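Local coordinates for cell division control protein 13 (Saccharomyces cerevisiae, PDB 4HCE) that supports telomere maintenance in yeast as a telomeric protein, with dimerization of its OB2 domain required for productive Stn1 binding, at residues R18-I23 with F46-P51; C40-Y45 with I67-R72. All coordinates share one frame; numbering follows the deposited sequence.

Contacts 1 and 2 follow the first three strands of the OB fold: strand 16-27 pairs antiparallel with 42-47, which pairs antiparallel with 65-69. Strand 42-47 is common to both, its end near residue 47 serving contact 1 and its start serving contact 2. Along the chain the segments interleave, 18-23, 40-45, 46-51 and 67-72. The two centres lie about 17 Å apart, yet the contacts touch: F46 CB packs 3.7 Å from I67 CD1. Contact 1 reaches the partly exposed margin of the domain. Contact 2 is buried, so strand 42-47 joins the two contacts, one at that margin and the other beside the second subunit.

Contact 1 (R18-I23 with F46-P51); sequences RLEGKI and FTQLLP
The F46 ring packs into the bend of segment 18-23, with L19 CB 3.3 Å from F46 CE2 and I23 CG1 4.2 Å from F46 CD1. F46 CG is anti to the backbone N (chi1 -177°), which starts the side chain toward the 18-23 side; the L19 side chain crosses the ring obliquely, and E20 CA lies in the ring plane at its edge. Two backbone bonds hold K22 to T47: K22 N to T47 O and T47 N to K22 O, both 3.0 Å; F46 CA adds a CA-H contact to K22 O. The bent K22 chain is buried too, its NZ bonded to the carbonyls of L94, K97 and D99. The corner at G21 is the kink expected of a long first OB-fold strand, which turns there from one pairing to another. A side chain on G21 would clash with T47 O. An alanine in place of F46 would probably open a gap between L19 and I23, leaving L19 CB and V103 without the ring they pack against. Toward solvent the contact thins. P51 CB rests against K22 CB at 4.0 Å. T47 OG1 accepts from L49 N at 3.0 Å, an ST turn leading into the exposed loop, and is also hydrogen-bonded to the carbonyl of N63. On this side Q48 CB sits 3.2 Å from E20 O, and the E20 carboxylate pairs with R100.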
loop_
_atom_site.group_PDB
_atom_site.type_symbol
_atom_site.label_atom_id
_atom_site.label_comp_id
_atom_site.label_asym_id
_atom_site.label_seq_id
_atom_site.Cartn_x
_atom_site.Cartn_y
_atom_site.Cartn_z
ATOM N N ARG B 18 -10.043 -11.209 -14.403
ATOM C CA ARG B 18 -10.966 -10.188 -14.846
ATOM C C ARG B 18 -11.938 -9.837 -13.725
ATOM O O ARG B 18 -12.639 -10.701 -13.202
ATOM C CB ARG B 18 -11.734 -10.626 -16.088
ATOM C CG ARG B 18 -12.633 -9.530 -16.659
ATOM C CD ARG B 18 -13.267 -9.979 -17.959
ATOM N NE ARG B 18 -12.222 -10.290 -18.929
ATOM C CZ ARG B 18 -12.385 -11.042 -20.015
ATOM N NH1 ARG B 18 -13.577 -11.569 -20.298
ATOM N NH2 ARG B 18 -11.344 -11.256 -20.821
ATOM N N LEU B 19 -11.969 -8.568 -13.352
ATOM C CA LEU B 19 -12.876 -8.139 -12.306
ATOM C C LEU B 19 -13.790 -7.072 -12.854
ATOM O O LEU B 19 -13.422 -6.301 -13.751
ATOM C CB LEU B 19 -12.106 -7.636 -11.067
ATOM C CG LEU B 19 -10.984 -8.546 -10.502
ATOM C CD1 LEU B 19 -10.129 -7.803 -9.509
ATOM C CD2 LEU B 19 -11.508 -9.802 -9.828
ATOM N N GLU B 20 -14.990 -7.034 -12.300
ATOM C CA GLU B 20 -15.997 -6.071 -12.679
ATOM C C GLU B 20 -16.604 -5.483 -11.413
ATOM O O GLU B 20 -16.770 -6.178 -10.404
ATOM C CB GLU B 20 -17.058 -6.695 -13.602
ATOM C CG GLU B 20 -18.029 -5.643 -14.211
ATOM C CD GLU B 20 -19.153 -5.197 -13.254
ATOM O OE1 GLU B 20 -19.814 -4.175 -13.547
ATOM O OE2 GLU B 20 -19.379 -5.867 -12.196
ATOM N N GLY B 21 -16.901 -4.184 -11.452
ATOM C CA GLY B 21 -17.370 -3.490 -10.262
ATOM C C GLY B 21 -17.005 -2.040 -10.393
ATOM O O GLY B 21 -17.270 -1.400 -11.435
ATOM N N LYS B 22 -16.376 -1.520 -9.343
ATOM C CA LYS B 22 -16.061 -0.110 -9.305
ATOM C C LYS B 22 -14.709 0.193 -8.681
ATOM O O LYS B 22 -14.233 -0.495 -7.750
ATOM C CB LYS B 22 -17.216 0.707 -8.651
ATOM C CG LYS B 22 -18.309 1.136 -9.668
ATOM C CD LYS B 22 -19.130 2.380 -9.307
ATOM C CE LYS B 22 -18.345 3.675 -9.295
ATOM N NZ LYS B 22 -18.032 4.243 -10.649
ATOM N N ILE B 23 -14.061 1.219 -9.211
ATOM C CA ILE B 23 -12.922 1.782 -8.512
ATOM C C ILE B 23 -13.498 2.742 -7.505
ATOM O O ILE B 23 -14.233 3.690 -7.868
ATOM C CB ILE B 23 -11.958 2.515 -9.443
ATOM C CG1 ILE B 23 -11.404 1.532 -10.471
ATOM C CG2 ILE B 23 -10.828 3.169 -8.631
ATOM C CD1 ILE B 23 -10.901 2.224 -11.705
ATOM N N PHE B 46 -10.444 -1.421 -5.909
ATOM C CA PHE B 46 -11.498 -1.999 -6.696
ATOM C C PHE B 46 -12.310 -2.998 -5.887
ATOM O O PHE B 46 -11.762 -3.800 -5.131
ATOM C CB PHE B 46 -10.892 -2.666 -7.920
ATOM C CG PHE B 46 -11.904 -3.244 -8.851
ATOM C CD1 PHE B 46 -12.351 -2.532 -9.957
ATOM C CD2 PHE B 46 -12.385 -4.507 -8.628
ATOM C CE1 PHE B 46 -13.301 -3.085 -10.807
ATOM C CE2 PHE B 46 -13.312 -5.055 -9.461
ATOM C CZ PHE B 46 -13.768 -4.354 -10.554
ATOM N N THR B 47 -13.627 -2.917 -6.037
ATOM C CA THR B 47 -14.560 -3.853 -5.400
ATOM C C THR B 47 -15.912 -3.917 -6.138
ATOM O O THR B 47 -16.353 -2.924 -6.736
ATOM C CB THR B 47 -14.820 -3.539 -3.904
ATOM O OG1 THR B 47 -15.530 -4.644 -3.307
ATOM C CG2 THR B 47 -15.639 -2.255 -3.725
ATOM N N GLN B 48 -16.557 -5.086 -6.083
ATOM C CA GLN B 48 -17.957 -5.222 -6.509
ATOM C C GLN B 48 -18.878 -5.452 -5.287
ATOM O O GLN B 48 -20.072 -5.723 -5.430
ATOM C CB GLN B 48 -18.093 -6.365 -7.503
ATOM C CG GLN B 48 -17.774 -7.730 -6.896
ATOM C CD GLN B 48 -18.011 -8.904 -7.845
ATOM O OE1 GLN B 48 -17.754 -10.059 -7.473
ATOM N NE2 GLN B 48 -18.514 -8.634 -9.051
ATOM N N LEU B 49 -18.298 -5.351 -4.097
ATOM C CA LEU B 49 -19.026 -5.541 -2.843
ATOM C C LEU B 49 -19.389 -4.203 -2.226
ATOM O O LEU B 49 -18.509 -3.500 -1.749
ATOM C CB LEU B 49 -18.150 -6.274 -1.838
ATOM C CG LEU B 49 -18.346 -7.753 -1.576
ATOM C CD1 LEU B 49 -19.470 -7.880 -0.538
ATOM C CD2 LEU B 49 -18.621 -8.569 -2.852
ATOM N N LEU B 50 -20.678 -3.867 -2.216
ATOM C CA LEU B 50 -21.153 -2.607 -1.636
ATOM C C LEU B 50 -20.228 -1.437 -1.949
ATOM O O LEU B 50 -19.779 -0.766 -1.028
ATOM C CB LEU B 50 -21.295 -2.724 -0.113
ATOM C CG LEU B 50 -22.217 -3.797 0.453
ATOM C CD1 LEU B 50 -22.008 -3.898 1.958
ATOM C CD2 LEU B 50 -23.678 -3.530 0.075
ATOM N N PRO B 51 -19.910 -1.206 -3.243
ATOM C CA PRO B 51 -18.984 -0.110 -3.542
ATOM C C PRO B 51 -19.524 1.269 -3.131
ATOM O O PRO B 51 -18.748 2.183 -2.900
ATOM C CB PRO B 51 -18.807 -0.196 -5.074
ATOM C CG PRO B 51 -19.946 -1.020 -5.560
ATOM C CD PRO B 51 -20.294 -1.958 -4.453
#

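Contact 2 (C40-Y45 with I67-R72); sequences CTLKLY and IVIPTR
Peptide planes are the flat groups between L44 and I67, each N lying in the carbonyl plane of its partner: I67 N is 2.8 Å from L44 O, and L44 N is 2.7 Å from I67 O. I67 O also receives a CA-H contact from K43 CA, at 3.2 Å. One step on, I69 N bonds to L42 O at 3.0 Å, while on the return side a water accepts from L42 N and probably donates to I69 O, though that second distance is doubtfully short. On one face of this antiparallel pair lie L42, L44, I67 and I69. With CG anti to the backbone N (chi1 177°), L42 runs in the same direction as I69, and its CD2 lies 3.9 Å from I69 CG1. L44 CD1 meets I69 CD1 at 4.0 Å. On the other face K43 and V68 run side by side, K43 CG 4.1 Å from V68 CG1, and T41 CG2 comes to 4.1 Å from V68 CB. L42 and I69 pack on I75 of helix 72-79, which starts just after T71, whose OG1 caps R74 N. Strand 16-27 flanks 40-45, strand 120-129 bonds to V68, and I67 touches V105 of strand 101-110. K43 packs on N27 of the second subunit and Y45 on M120 of that subunit, and C40 forms a disulfide with C40 of the same neighbour.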
loop_
_atom_site.group_PDB
_atom_site.type_symbol
_atom_site.label_atom_id
_atom_site.label_comp_id
_atom_site.label_asym_id
_atom_site.label_seq_id
_atom_site.Cartn_x
_atom_site.Cartn_y
_atom_site.Cartn_z
ATOM N N CYS B 40 6.912 7.404 -5.132
ATOM C CA CYS B 40 5.585 6.959 -4.774
ATOM C C CYS B 40 4.895 6.188 -5.898
ATOM O O CYS B 40 5.154 6.434 -7.077
ATOM C CB CYS B 40 4.727 8.166 -4.439
ATOM S SG CYS B 40 3.407 7.717 -3.312
ATOM N N THR B 41 3.991 5.286 -5.513
ATOM C CA THR B 41 3.237 4.467 -6.464
ATOM C C THR B 41 1.729 4.791 -6.445
ATOM O O THR B 41 1.147 5.038 -5.394
ATOM C CB THR B 41 3.512 2.971 -6.208
ATOM O OG1 THR B 41 4.903 2.725 -6.458
ATOM C CG2 THR B 41 2.687 2.078 -7.115
ATOM N N LEU B 42 1.126 4.832 -7.626
ATOM C CA LEU B 42 -0.300 5.027 -7.738
ATOM C C LEU B 42 -0.992 3.681 -7.562
ATOM O O LEU B 42 -0.663 2.701 -8.247
ATOM C CB LEU B 42 -0.660 5.678 -9.076
ATOM C CG LEU B 42 -2.146 5.887 -9.392
ATOM C CD1 LEU B 42 -2.777 6.914 -8.450
ATOM C CD2 LEU B 42 -2.280 6.320 -10.846
ATOM N N LYS B 43 -1.926 3.648 -6.620
ATOM C CA LYS B 43 -2.714 2.463 -6.304
ATOM C C LYS B 43 -4.196 2.766 -6.475
ATOM O O LYS B 43 -4.663 3.872 -6.125
ATOM C CB LYS B 43 -2.454 2.004 -4.865
ATOM C CG LYS B 43 -1.023 1.534 -4.629
ATOM C CD LYS B 43 -0.644 1.630 -3.161
ATOM C CE LYS B 43 0.779 2.144 -2.991
ATOM N NZ LYS B 43 1.774 1.100 -2.571
ATOM N N LEU B 44 -4.926 1.803 -7.039
ATOM C CA LEU B 44 -6.391 1.920 -7.143
ATOM C C LEU B 44 -7.074 0.869 -6.292
ATOM O O LEU B 44 -6.547 -0.232 -6.129
ATOM C CB LEU B 44 -6.851 1.798 -8.591
ATOM C CG LEU B 44 -6.159 2.721 -9.601
ATOM C CD1 LEU B 44 -6.721 2.394 -10.980
ATOM C CD2 LEU B 44 -6.341 4.195 -9.284
ATOM N N TYR B 45 -8.237 1.201 -5.753
ATOM C CA TYR B 45 -9.024 0.241 -5.002
ATOM C C TYR B 45 -10.273 -0.117 -5.755
ATOM O O TYR B 45 -11.071 0.753 -6.127
ATOM C CB TYR B 45 -9.342 0.746 -3.581
ATOM C CG TYR B 45 -8.064 1.026 -2.869
ATOM C CD1 TYR B 45 -7.209 -0.019 -2.552
ATOM C CD2 TYR B 45 -7.645 2.333 -2.608
ATOM C CE1 TYR B 45 -5.997 0.200 -1.953
ATOM C CE2 TYR B 45 -6.416 2.572 -2.006
ATOM C CZ TYR B 45 -5.598 1.494 -1.691
ATOM O OH TYR B 45 -4.387 1.695 -1.073
ATOM N N ILE B 67 -4.722 -2.258 -6.631
ATOM C CA ILE B 67 -4.151 -2.434 -7.965
ATOM C C ILE B 67 -3.092 -1.349 -8.160
ATOM O O ILE B 67 -3.394 -0.151 -8.071
ATOM C CB ILE B 67 -5.217 -2.290 -9.060
ATOM C CG1 ILE B 67 -6.406 -3.243 -8.822
ATOM C CG2 ILE B 67 -4.601 -2.520 -10.437
ATOM C CD1 ILE B 67 -7.623 -2.924 -9.688
ATOM N N VAL B 68 -1.857 -1.771 -8.414
ATOM C CA VAL B 68 -0.781 -0.840 -8.634
ATOM C C VAL B 68 -0.638 -0.564 -10.116
ATOM O O VAL B 68 -0.764 -1.489 -10.951
ATOM C CB VAL B 68 0.575 -1.278 -7.982
ATOM C CG1 VAL B 68 0.377 -1.747 -6.548
ATOM C CG2 VAL B 68 1.238 -2.392 -8.760
ATOM N N ILE B 69 -0.453 0.723 -10.427
ATOM C CA ILE B 69 0.050 1.201 -11.724
ATOM C C ILE B 69 1.523 1.490 -11.438
ATOM O O ILE B 69 1.852 2.521 -10.851
ATOM C CB ILE B 69 -0.625 2.514 -12.191
ATOM C CG1 ILE B 69 -2.096 2.584 -11.761
ATOM C CG2 ILE B 69 -0.458 2.712 -13.698
ATOM C CD1 ILE B 69 -3.058 1.711 -12.543
ATOM N N PRO B 70 2.413 0.565 -11.815
ATOM C CA PRO B 70 3.812 0.531 -11.323
ATOM C C PRO B 70 4.818 1.623 -11.773
ATOM O O PRO B 70 5.772 1.905 -11.034
ATOM C CB PRO B 70 4.319 -0.863 -11.728
ATOM C CG PRO B 70 3.305 -1.440 -12.658
ATOM C CD PRO B 70 2.078 -0.568 -12.704
ATOM N N THR B 71 4.648 2.219 -12.949
ATOM C CA THR B 71 5.613 3.239 -13.408
ATOM C C THR B 71 4.872 4.507 -13.861
ATOM O O THR B 71 3.685 4.449 -14.217
ATOM C CB THR B 71 6.455 2.717 -14.603
ATOM O OG1 THR B 71 5.561 2.361 -15.659
ATOM C CG2 THR B 71 7.281 1.484 -14.231
ATOM N N ARG B 72 5.568 5.643 -13.850
ATOM C CA ARG B 72 5.038 6.894 -14.438
ATOM C C ARG B 72 4.637 6.772 -15.917
ATOM O O ARG B 72 3.651 7.358 -16.356
ATOM C CB ARG B 72 6.037 8.027 -14.268
ATOM C CG ARG B 72 6.155 8.501 -12.825
ATOM C CD ARG B 72 7.285 9.494 -12.693
ATOM N NE ARG B 72 8.566 8.827 -12.921
ATOM C CZ ARG B 72 9.741 9.439 -12.868
ATOM N NH1 ARG B 72 9.801 10.735 -12.607
ATOM N NH2 ARG B 72 10.853 8.756 -13.077
HETATM O O HOH W 1 2.992 4.513 -9.832
#